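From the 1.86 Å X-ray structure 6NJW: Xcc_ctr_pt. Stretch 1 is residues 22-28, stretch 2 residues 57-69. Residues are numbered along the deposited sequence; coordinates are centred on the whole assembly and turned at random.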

# COMPACT_ATOMS: atom_id res chain seq x y z
N GLY A 22 -10.68 0.06 12.70
CA GLY A 22 -9.35 -0.33 12.28
C GLY A 22 -8.80 0.69 11.31
O GLY A 22 -9.55 1.48 10.72
N VAL A 23 -7.47 0.68 11.15
CA VAL A 23 -6.80 1.67 10.30
C VAL A 23 -5.75 0.97 9.44
O VAL A 23 -4.94 0.19 9.96
N ILE A 24 -5.75 1.26 8.15
CA ILE A 24 -4.71 0.83 7.22
C ILE A 24 -3.81 2.03 6.93
O ILE A 24 -4.26 2.99 6.30
N LEU A 25 -2.55 1.95 7.32
CA LEU A 25 -1.60 3.05 7.14
C LEU A 25 -0.79 2.81 5.88
O LEU A 25 -0.19 1.74 5.73
N VAL A 26 -0.78 3.80 4.99
CA VAL A 26 -0.11 3.72 3.69
C VAL A 26 0.74 4.98 3.50
O VAL A 26 0.56 5.98 4.19
N GLU A 27 1.66 4.92 2.54
CA GLU A 27 2.62 6.02 2.38
C GLU A 27 2.02 7.22 1.65
O GLU A 27 2.33 8.37 1.99
N GLY A 28 1.20 7.00 0.63
CA GLY A 28 0.76 8.11 -0.18
C GLY A 28 -0.57 7.93 -0.87
O GLY A 28 -1.35 7.02 -0.54
N GLY A 57 1.53 10.37 4.30
CA GLY A 57 2.19 11.37 3.48
C GLY A 57 3.71 11.29 3.52
O GLY A 57 4.39 12.30 3.69
N GLY A 58 4.24 10.10 3.34
CA GLY A 58 5.67 9.91 3.45
C GLY A 58 5.96 8.53 4.01
O GLY A 58 5.18 7.60 3.82
N THR A 59 7.08 8.42 4.73
CA THR A 59 7.51 7.13 5.25
C THR A 59 7.65 7.13 6.76
O THR A 59 8.17 6.17 7.33
N ASN A 60 7.18 8.17 7.44
CA ASN A 60 7.27 8.23 8.89
C ASN A 60 5.96 7.72 9.46
O ASN A 60 5.01 8.48 9.62
N PHE A 61 5.92 6.43 9.80
CA PHE A 61 4.75 5.81 10.39
C PHE A 61 4.71 5.96 11.91
O PHE A 61 3.66 5.70 12.51
N THR A 62 5.80 6.39 12.53
CA THR A 62 5.87 6.34 13.99
C THR A 62 4.78 7.15 14.70
O THR A 62 4.20 6.62 15.67
N PRO A 63 4.47 8.39 14.32
CA PRO A 63 3.41 9.12 15.05
C PRO A 63 2.07 8.43 14.98
O PRO A 63 1.30 8.50 15.94
N TYR A 64 1.76 7.76 13.86
CA TYR A 64 0.49 7.05 13.75
C TYR A 64 0.47 5.77 14.58
O TYR A 64 -0.57 5.41 15.15
N VAL A 65 1.59 5.04 14.63
CA VAL A 65 1.63 3.86 15.49
C VAL A 65 1.52 4.27 16.96
O VAL A 65 0.89 3.58 17.77
N LYS A 66 2.12 5.41 17.33
CA LYS A 66 1.91 5.91 18.69
C LYS A 66 0.44 6.20 18.96
O LYS A 66 -0.09 5.84 20.01
N LEU A 67 -0.24 6.83 18.00
CA LEU A 67 -1.66 7.14 18.20
C LEU A 67 -2.50 5.88 18.35
O LEU A 67 -3.41 5.82 19.19
N LEU A 68 -2.22 4.85 17.55
CA LEU A 68 -3.05 3.65 17.50
C LEU A 68 -2.55 2.51 18.39
O LEU A 68 -3.30 1.57 18.63
N GLY A 69 -1.34 2.60 18.92
CA GLY A 69 -0.78 1.55 19.73
C GLY A 69 -1.34 1.48 21.14
O GLY A 69 -2.26 2.22 21.51

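Packing of residues 57-69 against strand 22-26 and the loop residue Glu-27 that follows it; the helix that ends at Leu-68 runs nearly antiparallel to the strand (169°). Gly-57 and Gly-58 meet the strand's exit by backbone alone: Gly-58 N donates a hydrogen bond to Glu-27 O (2.9 Å), and the backbone angles of Gly-58 would jam a CB against the preceding carbonyl. Thr-59 (chi1 p) points sideways, its CG2 3.9 Å from OE1 of Glu-27 (m, t, chi3 13°); Glu-27 OE2 is hydrogen-bonded elsewhere in the structure. Asn-60 (t) is out of the strand's reach and instead caps the helix, OD1 accepting from Thr-62 N at 3.3 Å. Phe-61 (m, chi2 -85°) points toward the strand. Its CE1 lies 3.8 Å from Leu-25 CB, while Val-26 N and Glu-27 CG approach the ring edge, the latter 3.7 Å from Phe-61 CZ. Thr-62 and Pro-63 are too distant to touch the strand. Tyr-64 (m) points inward and sets its CB 3.7 Å from CD1 of Leu-25 (m, t). Val-65 (t), directed sideways, adds a looser contact, CG2 to Leu-25 CD1 at 4.4 Å. Lys-66 and Leu-67 stay out of reach. Leu-68 (m, t) points inward again, its CD1 3.9 Å from CB of Val-23 (t) and 4.1 Å from Leu-25 CD1, completing the apolar layer before Gly-69.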

# COMPACT_ATOMS: atom_id res chain seq x y z
CB VAL A 23 -6.12 2.79 11.10
CG1 VAL A 23 -5.50 3.80 10.12
CG2 VAL A 23 -7.14 3.51 11.97
CB ILE A 24 -5.31 0.28 5.92
CG1 ILE A 24 -6.12 -1.00 6.19
CG2 ILE A 24 -4.20 0.05 4.89
CD1 ILE A 24 -7.14 -1.30 5.05
CB LEU A 25 -0.66 3.16 8.35
CG LEU A 25 -1.33 3.48 9.68
CD1 LEU A 25 -0.29 3.33 10.81
CD2 LEU A 25 -1.90 4.90 9.61
CB VAL A 26 -1.12 3.56 2.54
CG1 VAL A 26 -2.01 2.30 2.80
CG2 VAL A 26 -1.97 4.79 2.40
CB GLU A 27 3.85 5.54 1.62
CG GLU A 27 4.74 4.58 2.42
CD GLU A 27 5.98 4.18 1.62
OE1 GLU A 27 6.25 4.84 0.59
OE2 GLU A 27 6.68 3.23 2.01
CB THR A 59 8.83 6.70 4.60
OG1 THR A 59 9.84 7.68 4.87
CG2 THR A 59 8.68 6.55 3.09
CB ASN A 60 7.58 9.63 9.38
CG ASN A 60 7.81 9.66 10.87
OD1 ASN A 60 7.97 8.61 11.50
ND2 ASN A 60 7.82 10.85 11.45
CB PHE A 61 4.69 4.32 10.00
CG PHE A 61 4.35 4.10 8.55
CD1 PHE A 61 3.04 4.06 8.14
CD2 PHE A 61 5.35 3.96 7.60
CE1 PHE A 61 2.71 3.86 6.80
CE2 PHE A 61 5.05 3.77 6.26
CZ PHE A 61 3.72 3.72 5.85
CB THR A 62 7.27 6.78 14.43
OG1 THR A 62 8.23 6.01 13.70
CG2 THR A 62 7.47 6.53 15.90
CB PRO A 63 3.37 10.48 14.34
CG PRO A 63 4.72 10.61 13.72
CD PRO A 63 5.09 9.24 13.29
CB TYR A 64 0.21 6.73 12.29
CG TYR A 64 -0.09 7.99 11.54
CD1 TYR A 64 0.95 8.78 11.03
CD2 TYR A 64 -1.39 8.43 11.38
CE1 TYR A 64 0.69 9.96 10.35
CE2 TYR A 64 -1.66 9.62 10.70
CZ TYR A 64 -0.62 10.37 10.19
OH TYR A 64 -0.89 11.53 9.51
CB VAL A 65 2.89 3.03 15.20
CG1 VAL A 65 3.04 1.89 16.20
CG2 VAL A 65 2.82 2.48 13.79
CB LYS A 66 2.77 7.17 18.92
CG LYS A 66 4.26 6.88 19.11
CD LYS A 66 5.06 8.19 19.20
CE LYS A 66 6.53 7.96 19.54
NZ LYS A 66 7.25 9.28 19.66
CB LEU A 67 -2.17 7.98 17.04
CG LEU A 67 -3.68 8.22 17.01
CD1 LEU A 67 -4.13 9.06 18.23
CD2 LEU A 67 -4.07 8.90 15.70
CB LEU A 68 -3.16 3.15 16.04
CG LEU A 68 -3.54 4.22 15.02
CD1 LEU A 68 -3.30 3.74 13.59
CD2 LEU A 68 -4.99 4.66 15.19